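CghA (PDB 6KBC) is a two-domain, beta-rich protein of the Diels-Alderase family, in the calycin clan, that holds the ligand WK1 in a pocket. Local coordinates at residues A[313-327]-A[339-353]. Residues are numbered along the deposited sequence; the frame is centred on the assembly and turned at random.
Sequences GLVAKYRDKNVGYRL and WSFDLRHHQAWWAKP. With WK1 ((2S)-3-[(2S,4E)-4-[[(1R,2S,4aR,6S,8R,8aS)-2-[(E)-but-2-en-2-yl]-6,8-dimethyl-1,2,4a,5,6,7,8,8a-octahydronaphthalen-1-yl]-oxidanyl-methylidene]-3,5-bis(oxidanylidene)pyrrolidin-2-yl]-2-methyl-2-oxidanyl-propanoic acid), chain B.
The imidazole of His345 lies with one face over the backbone of Val323 and Gly324: Gly324 CA sits 3.7 Å from the ring centroid, a CH-pi contact, and at the ring edge ND1 gives a hydrogen bond of 2.8 Å to Leu314 O. The Asn322 amide stands almost perpendicular to the ring; its ND2 donates to Gly324 O, and its strongest polar partner is Glu390 on strand 382-392. A histidine suits this buried place because both nitrogens are used, NE2 also pairing with Glu390, which fixes the ring's rotation.

The setting is an antiparallel beta hairpin of the calycin-like C-terminal domain, strand 324-327 running beside strand 339-346. Gly324 adopts backbone angles suited to glycine, and a side chain there would collide with Leu343 O. On the same face as Arg344, Arg326 forms a two-bond, side-on salt bridge with Asp342, the planes only 14° apart: NE to OD1 (2.7 Å) and NH2 to OD2, each on a syn lone pair. OD2 also accepts from Arg344 NH2, above the carboxylate plane, joining both arginines in one network; the carbonyls of Asp310 and Asp312 hold Arg344 NH1. On the other face, with Tyr325 and Phe341, Leu327 CD1 lies 4.0 Å from Leu343 CD2.

Past the corner at Gln347, strand 348-353 meets Tyr318, whose ring has Lys352 O over one face, Lys317 CB over the opposite face and Ala351 CB at its edge. The CB of Lys352 leaves on the side away from Tyr318, and the extended chain carries NZ to WK1 O2 at 2.8 Å and WK1 O at 2.5 Å. WK1 C18 rests over the Trp350 ring, 3.5 Å from NE1.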
loop_
_atom_site.group_PDB
_atom_site.type_symbol
_atom_site.label_atom_id
_atom_site.label_comp_id
_atom_site.label_asym_id
_atom_site.label_seq_id
_atom_site.Cartn_x
_atom_site.Cartn_y
_atom_site.Cartn_z
ATOM N N GLY A 313 15.169 -13.707 10.374
ATOM C CA GLY A 313 13.973 -12.894 10.313
ATOM C C GLY A 313 13.129 -13.070 11.550
ATOM O O GLY A 313 13.012 -14.185 12.076
ATOM N N LEU A 314 12.543 -11.974 12.024
ATOM C CA LEU A 314 11.559 -12.049 13.095
ATOM C C LEU A 314 10.387 -12.925 12.669
ATOM O O LEU A 314 9.922 -12.854 11.527
ATOM C CB LEU A 314 11.049 -10.654 13.435
ATOM C CG LEU A 314 12.073 -9.622 13.909
ATOM C CD1 LEU A 314 11.370 -8.258 14.022
ATOM C CD2 LEU A 314 12.751 -10.028 15.230
ATOM N N VAL A 315 9.888 -13.725 13.598
ATOM C CA VAL A 315 8.750 -14.599 13.334
ATOM C C VAL A 315 7.462 -13.818 13.584
ATOM O O VAL A 315 7.285 -13.228 14.656
ATOM C CB VAL A 315 8.816 -15.856 14.223
ATOM C CG1 VAL A 315 7.739 -16.842 13.818
ATOM C CG2 VAL A 315 10.194 -16.494 14.127
ATOM N N ALA A 316 6.570 -13.791 12.591
ATOM C CA ALA A 316 5.262 -13.184 12.797
ATOM C C ALA A 316 4.491 -13.946 13.880
ATOM O O ALA A 316 4.801 -15.091 14.197
ATOM C CB ALA A 316 4.464 -13.156 11.491
ATOM N N LYS A 317 3.486 -13.277 14.457
ATOM C CA LYS A 317 2.901 -13.665 15.736
ATOM C C LYS A 317 1.558 -14.354 15.594
ATOM O O LYS A 317 1.053 -14.874 16.588
ATOM C CB LYS A 317 2.662 -12.443 16.640
ATOM C CG LYS A 317 3.887 -11.605 16.990
ATOM C CD LYS A 317 4.925 -12.407 17.719
ATOM C CE LYS A 317 5.892 -11.490 18.458
ATOM N NZ LYS A 317 6.961 -12.290 19.116
ATOM N N TYR A 318 0.937 -14.307 14.419
ATOM C CA TYR A 318 -0.463 -14.698 14.337
ATOM C C TYR A 318 -0.612 -16.002 13.574
ATOM O O TYR A 318 0.002 -16.992 13.968
ATOM C CB TYR A 318 -1.274 -13.555 13.736
ATOM C CG TYR A 318 -1.243 -12.330 14.621
ATOM C CD1 TYR A 318 -1.998 -12.290 15.794
ATOM C CD2 TYR A 318 -0.469 -11.219 14.293
ATOM C CE1 TYR A 318 -1.984 -11.179 16.624
ATOM C CE2 TYR A 318 -0.445 -10.094 15.120
ATOM C CZ TYR A 318 -1.205 -10.090 16.288
ATOM O OH TYR A 318 -1.189 -8.987 17.113
ATOM N N ARG A 319 -1.408 -16.043 12.507
ATOM C CA ARG A 319 -1.679 -17.335 11.876
ATOM C C ARG A 319 -0.400 -17.966 11.335
ATOM O O ARG A 319 -0.091 -19.130 11.625
ATOM C CB ARG A 319 -2.710 -17.195 10.757
ATOM C CG ARG A 319 -3.089 -18.552 10.170
ATOM C CD ARG A 319 -3.890 -18.424 8.891
ATOM N NE ARG A 319 -3.077 -17.847 7.818
ATOM C CZ ARG A 319 -3.569 -17.127 6.820
ATOM N NH1 ARG A 319 -4.872 -16.873 6.767
ATOM N NH2 ARG A 319 -2.755 -16.639 5.887
ATOM N N ASP A 320 0.351 -17.217 10.544
ATOM C CA ASP A 320 1.550 -17.723 9.890
ATOM C C ASP A 320 2.762 -17.253 10.665
ATOM O O ASP A 320 2.964 -16.050 10.845
ATOM C CB ASP A 320 1.632 -17.240 8.442
ATOM C CG ASP A 320 0.381 -17.567 7.672
ATOM O OD1 ASP A 320 -0.168 -18.671 7.912
ATOM O OD2 ASP A 320 -0.041 -16.744 6.834
ATOM N N LYS A 321 3.586 -18.200 11.074
ATOM C CA LYS A 321 4.799 -17.910 11.829
ATOM C C LYS A 321 5.968 -17.692 10.876
ATOM O O LYS A 321 7.015 -18.341 10.973
ATOM C CB LYS A 321 5.067 -19.068 12.790
ATOM C CG LYS A 321 3.914 -19.369 13.773
ATOM C CD LYS A 321 3.316 -18.104 14.371
ATOM C CE LYS A 321 2.338 -18.403 15.527
ATOM N NZ LYS A 321 1.251 -19.268 15.036
ATOM N N ASN A 322 5.786 -16.799 9.897
ATOM C CA ASN A 322 6.787 -16.645 8.853
ATOM C C ASN A 322 7.871 -15.644 9.260
ATOM O O ASN A 322 7.635 -14.703 10.023
ATOM C CB ASN A 322 6.143 -16.214 7.525
ATOM C CG ASN A 322 5.435 -14.881 7.619
ATOM O OD1 ASN A 322 4.622 -14.660 8.522
ATOM N ND2 ASN A 322 5.722 -13.984 6.662
ATOM N N VAL A 323 9.084 -15.871 8.746
ATOM C CA VAL A 323 10.184 -14.956 9.010
ATOM C C VAL A 323 10.321 -13.936 7.895
ATOM O O VAL A 323 11.186 -13.059 7.965
ATOM C CB VAL A 323 11.492 -15.750 9.210
ATOM C CG1 VAL A 323 11.345 -16.726 10.453
ATOM C CG2 VAL A 323 11.844 -16.521 7.966
ATOM N N GLY A 324 9.479 -14.016 6.875
ATOM C CA GLY A 324 9.570 -13.098 5.755
ATOM C C GLY A 324 8.838 -13.683 4.564
ATOM O O GLY A 324 8.064 -14.626 4.697
ATOM N N TYR A 325 9.114 -13.104 3.412
ATOM C CA TYR A 325 8.492 -13.525 2.172
ATOM C C TYR A 325 9.563 -13.614 1.104
ATOM O O TYR A 325 10.484 -12.789 1.065
ATOM C CB TYR A 325 7.418 -12.531 1.711
ATOM C CG TYR A 325 6.003 -12.883 2.110
ATOM C CD1 TYR A 325 5.230 -13.726 1.317
ATOM C CD2 TYR A 325 5.422 -12.331 3.253
ATOM C CE1 TYR A 325 3.919 -14.045 1.675
ATOM C CE2 TYR A 325 4.124 -12.624 3.612
ATOM C CZ TYR A 325 3.372 -13.479 2.810
ATOM O OH TYR A 325 2.074 -13.780 3.164
ATOM N N ARG A 326 9.429 -14.595 0.229
ATOM C CA ARG A 326 10.186 -14.630 -1.009
ATOM C C ARG A 326 9.308 -14.064 -2.111
ATOM O O ARG A 326 8.124 -14.402 -2.189
ATOM C CB ARG A 326 10.628 -16.053 -1.348
ATOM C CG ARG A 326 11.324 -16.177 -2.707
ATOM C CD ARG A 326 12.078 -17.509 -2.761
ATOM N NE ARG A 326 13.111 -17.512 -1.730
ATOM C CZ ARG A 326 13.595 -18.594 -1.128
ATOM N NH1 ARG A 326 13.163 -19.802 -1.466
ATOM N NH2 ARG A 326 14.522 -18.460 -0.186
ATOM N N LEU A 327 9.879 -13.171 -2.926
ATOM C CA LEU A 327 9.235 -12.632 -4.118
ATOM C C LEU A 327 10.026 -13.086 -5.326
ATOM O O LEU A 327 11.201 -12.727 -5.474
ATOM C CB LEU A 327 9.194 -11.099 -4.120
ATOM C CG LEU A 327 8.424 -10.398 -3.016
ATOM C CD1 LEU A 327 8.455 -8.883 -3.295
ATOM C CD2 LEU A 327 7.011 -10.939 -2.957
ATOM N N TRP A 339 13.748 -12.830 -11.332
ATOM C CA TRP A 339 14.421 -12.245 -10.191
ATOM C C TRP A 339 13.798 -12.825 -8.931
ATOM O O TRP A 339 12.578 -13.007 -8.863
ATOM C CB TRP A 339 14.299 -10.734 -10.198
ATOM C CG TRP A 339 14.776 -10.094 -11.468
ATOM C CD1 TRP A 339 16.005 -9.528 -11.696
ATOM C CD2 TRP A 339 14.032 -9.941 -12.680
ATOM N NE1 TRP A 339 16.068 -9.035 -12.985
ATOM C CE2 TRP A 339 14.866 -9.261 -13.603
ATOM C CE3 TRP A 339 12.738 -10.299 -13.076
ATOM C CZ2 TRP A 339 14.448 -8.948 -14.898
ATOM C CZ3 TRP A 339 12.319 -9.960 -14.360
ATOM C CH2 TRP A 339 13.177 -9.306 -15.256
ATOM N N SER A 340 14.633 -13.129 -7.947
ATOM C CA SER A 340 14.156 -13.662 -6.677
ATOM C C SER A 340 14.725 -12.818 -5.557
ATOM O O SER A 340 15.928 -12.526 -5.544
ATOM C CB SER A 340 14.569 -15.127 -6.488
ATOM O OG SER A 340 13.825 -15.678 -5.423
ATOM N N PHE A 341 13.862 -12.405 -4.636
ATOM C CA PHE A 341 14.281 -11.617 -3.495
ATOM C C PHE A 341 13.722 -12.238 -2.236
ATOM O O PHE A 341 12.569 -12.681 -2.203
ATOM C CB PHE A 341 13.814 -10.151 -3.589
ATOM C CG PHE A 341 14.249 -9.475 -4.847
ATOM C CD1 PHE A 341 15.493 -8.856 -4.918
ATOM C CD2 PHE A 341 13.436 -9.484 -5.968
ATOM C CE1 PHE A 341 15.903 -8.216 -6.096
ATOM C CE2 PHE A 341 13.848 -8.856 -7.140
ATOM C CZ PHE A 341 15.086 -8.239 -7.196
ATOM N N ASP A 342 14.540 -12.252 -1.200
ATOM C CA ASP A 342 14.078 -12.629 0.123
ATOM C C ASP A 342 13.893 -11.361 0.925
ATOM O O ASP A 342 14.802 -10.518 0.990
ATOM C CB ASP A 342 15.064 -13.580 0.801
ATOM C CG ASP A 342 14.927 -15.003 0.276
ATOM O OD1 ASP A 342 14.079 -15.231 -0.626
ATOM O OD2 ASP A 342 15.630 -15.890 0.781
ATOM N N LEU A 343 12.711 -11.205 1.489
ATOM C CA LEU A 343 12.371 -10.046 2.298
ATOM C C LEU A 343 12.200 -10.567 3.713
ATOM O O LEU A 343 11.177 -11.181 4.031
ATOM C CB LEU A 343 11.103 -9.376 1.794
ATOM C CG LEU A 343 11.269 -8.449 0.580
ATOM C CD1 LEU A 343 11.743 -9.197 -0.634
ATOM C CD2 LEU A 343 9.929 -7.843 0.312
ATOM N N ARG A 344 13.199 -10.356 4.559
ATOM C CA ARG A 344 13.189 -10.976 5.876
ATOM C C ARG A 344 12.845 -9.940 6.925
ATOM O O ARG A 344 13.361 -8.818 6.893
ATOM C CB ARG A 344 14.520 -11.675 6.175
ATOM C CG ARG A 344 14.723 -12.825 5.203
ATOM C CD ARG A 344 16.048 -13.546 5.391
ATOM N NE ARG A 344 16.129 -14.668 4.464
ATOM C CZ ARG A 344 15.637 -15.878 4.717
ATOM N NH1 ARG A 344 15.025 -16.124 5.877
ATOM N NH2 ARG A 344 15.752 -16.839 3.806
ATOM N N HIS A 345 11.952 -10.328 7.842
ATOM C CA HIS A 345 11.458 -9.440 8.885
ATOM C C HIS A 345 12.606 -8.940 9.746
ATOM O O HIS A 345 13.240 -9.728 10.460
ATOM C CB HIS A 345 10.446 -10.166 9.765
ATOM C CG HIS A 345 9.224 -10.621 9.023
ATOM N ND1 HIS A 345 8.457 -11.688 9.441
ATOM C CD2 HIS A 345 8.634 -10.143 7.901
ATOM C CE1 HIS A 345 7.450 -11.856 8.601
ATOM N NE2 HIS A 345 7.525 -10.922 7.665
ATOM N N HIS A 346 12.859 -7.635 9.692
ATOM C CA HIS A 346 13.936 -7.014 10.441
ATOM C C HIS A 346 13.439 -6.281 11.673
ATOM O O HIS A 346 14.043 -6.390 12.738
ATOM C CB HIS A 346 14.719 -6.044 9.546
ATOM C CG HIS A 346 15.829 -5.351 10.266
ATOM N ND1 HIS A 346 17.031 -5.966 10.541
ATOM C CD2 HIS A 346 15.907 -4.108 10.802
ATOM C CE1 HIS A 346 17.805 -5.128 11.210
ATOM N NE2 HIS A 346 17.149 -3.992 11.376
ATOM N N GLN A 347 12.337 -5.556 11.558
ATOM C CA GLN A 347 11.789 -4.821 12.683
ATOM C C GLN A 347 10.290 -4.997 12.677
ATOM O O GLN A 347 9.648 -4.773 11.647
ATOM C CB GLN A 347 12.131 -3.316 12.626
ATOM C CG GLN A 347 11.586 -2.566 13.831
ATOM C CD GLN A 347 11.845 -1.062 13.785
ATOM O OE1 GLN A 347 12.547 -0.555 12.900
ATOM N NE2 GLN A 347 11.261 -0.344 14.739
ATOM N N ALA A 348 9.745 -5.365 13.830
ATOM C CA ALA A 348 8.302 -5.465 14.004
ATOM C C ALA A 348 7.715 -4.066 14.079
ATOM O O ALA A 348 7.997 -3.315 15.013
ATOM C CB ALA A 348 7.975 -6.248 15.271
ATOM N N TRP A 349 6.895 -3.718 13.101
ATOM C CA TRP A 349 6.393 -2.360 12.972
ATOM C C TRP A 349 5.027 -2.213 13.633
ATOM O O TRP A 349 4.839 -1.381 14.527
ATOM C CB TRP A 349 6.343 -2.022 11.482
ATOM C CG TRP A 349 5.998 -0.604 11.136
ATOM C CD1 TRP A 349 5.578 0.387 11.979
ATOM C CD2 TRP A 349 6.018 -0.041 9.827
ATOM N NE1 TRP A 349 5.353 1.550 11.266
ATOM C CE2 TRP A 349 5.613 1.310 9.942
ATOM C CE3 TRP A 349 6.344 -0.543 8.564
ATOM C CZ2 TRP A 349 5.524 2.156 8.843
ATOM C CZ3 TRP A 349 6.251 0.305 7.466
ATOM C CH2 TRP A 349 5.840 1.633 7.616
ATOM N N TRP A 350 4.058 -3.010 13.191
ATOM C CA TRP A 350 2.763 -3.085 13.841
ATOM C C TRP A 350 2.333 -4.541 13.863
ATOM O O TRP A 350 2.854 -5.374 13.119
ATOM C CB TRP A 350 1.715 -2.189 13.149
ATOM C CG TRP A 350 1.225 -2.680 11.815
ATOM C CD1 TRP A 350 0.276 -3.646 11.580
ATOM C CD2 TRP A 350 1.630 -2.197 10.534
ATOM N NE1 TRP A 350 0.079 -3.795 10.227
ATOM C CE2 TRP A 350 0.902 -2.924 9.562
ATOM C CE3 TRP A 350 2.540 -1.219 10.111
ATOM C CZ2 TRP A 350 1.062 -2.709 8.201
ATOM C CZ3 TRP A 350 2.698 -1.007 8.747
ATOM C CH2 TRP A 350 1.960 -1.751 7.809
ATOM N N ALA A 351 1.405 -4.845 14.759
ATOM C CA ALA A 351 0.869 -6.199 14.879
ATOM C C ALA A 351 -0.452 -6.081 15.603
ATOM O O ALA A 351 -0.482 -5.631 16.754
ATOM C CB ALA A 351 1.824 -7.117 15.637
ATOM N N LYS A 352 -1.538 -6.437 14.932
ATOM C CA LYS A 352 -2.833 -6.388 15.577
ATOM C C LYS A 352 -3.677 -7.569 15.124
ATOM O O LYS A 352 -3.552 -8.028 13.978
ATOM C CB LYS A 352 -3.555 -5.069 15.277
ATOM C CG LYS A 352 -3.898 -4.859 13.834
ATOM C CD LYS A 352 -4.635 -3.528 13.657
ATOM C CE LYS A 352 -4.998 -3.316 12.203
ATOM N NZ LYS A 352 -5.724 -2.033 11.961
ATOM N N PRO A 353 -4.534 -8.087 16.004
ATOM C CA PRO A 353 -5.399 -9.213 15.629
ATOM C C PRO A 353 -6.424 -8.808 14.587
ATOM O O PRO A 353 -6.918 -7.678 14.582
ATOM C CB PRO A 353 -6.092 -9.591 16.950
ATOM C CG PRO A 353 -5.248 -9.000 18.032
ATOM C CD PRO A 353 -4.656 -7.740 17.432
HETATM O O WK1 B . -4.702 0.242 11.481
HETATM C C17 WK1 B . -3.726 0.371 10.788
HETATM O O1 WK1 B . -2.895 1.209 11.000
HETATM C C19 WK1 B . -3.510 -0.524 9.637
HETATM O O2 WK1 B . -4.452 -1.539 9.564
HETATM C C18 WK1 B . -2.188 -1.209 9.798
HETATM C C20 WK1 B . -3.637 0.391 8.451
HETATM C C22 WK1 B . -3.078 -0.231 7.236
HETATM N N WK1 B . -2.959 0.586 6.043
HETATM C C21 WK1 B . -3.407 -0.094 4.993
HETATM O O5 WK1 B . -3.391 0.400 3.777
HETATM C C23 WK1 B . -3.723 -1.422 6.732
HETATM O O4 WK1 B . -4.066 -2.472 7.449
HETATM C C24 WK1 B . -3.940 -1.424 5.326
HETATM C C16 WK1 B . -4.530 -2.488 4.521
HETATM O O3 WK1 B . -4.889 -3.555 5.123
HETATM C C9 WK1 B . -4.573 -2.380 3.055
HETATM C C8 WK1 B . -3.148 -2.889 2.697
HETATM C C12 WK1 B . -1.978 -2.480 3.568
HETATM C C13 WK1 B . -1.202 -1.458 3.283
HETATM C C90 WK1 B . -0.062 -1.076 4.164
HETATM C C14 WK1 B . -1.672 -3.247 4.805
HETATM C C7 WK1 B . -3.089 -4.385 2.638
HETATM C C6 WK1 B . -3.951 -5.021 1.890
HETATM C C3 WK1 B . -5.114 -4.233 1.378
HETATM C C4 WK1 B . -5.643 -3.224 2.376
HETATM C C5 WK1 B . -6.597 -2.318 1.624
HETATM C C11 WK1 B . -7.307 -1.412 2.580
HETATM C C2 WK1 B . -6.221 -5.020 0.726
HETATM C C1 WK1 B . -6.932 -4.039 -0.152
HETATM C C10 WK1 B . -7.945 -4.632 -1.074
HETATM C C WK1 B . -7.599 -3.041 0.745
#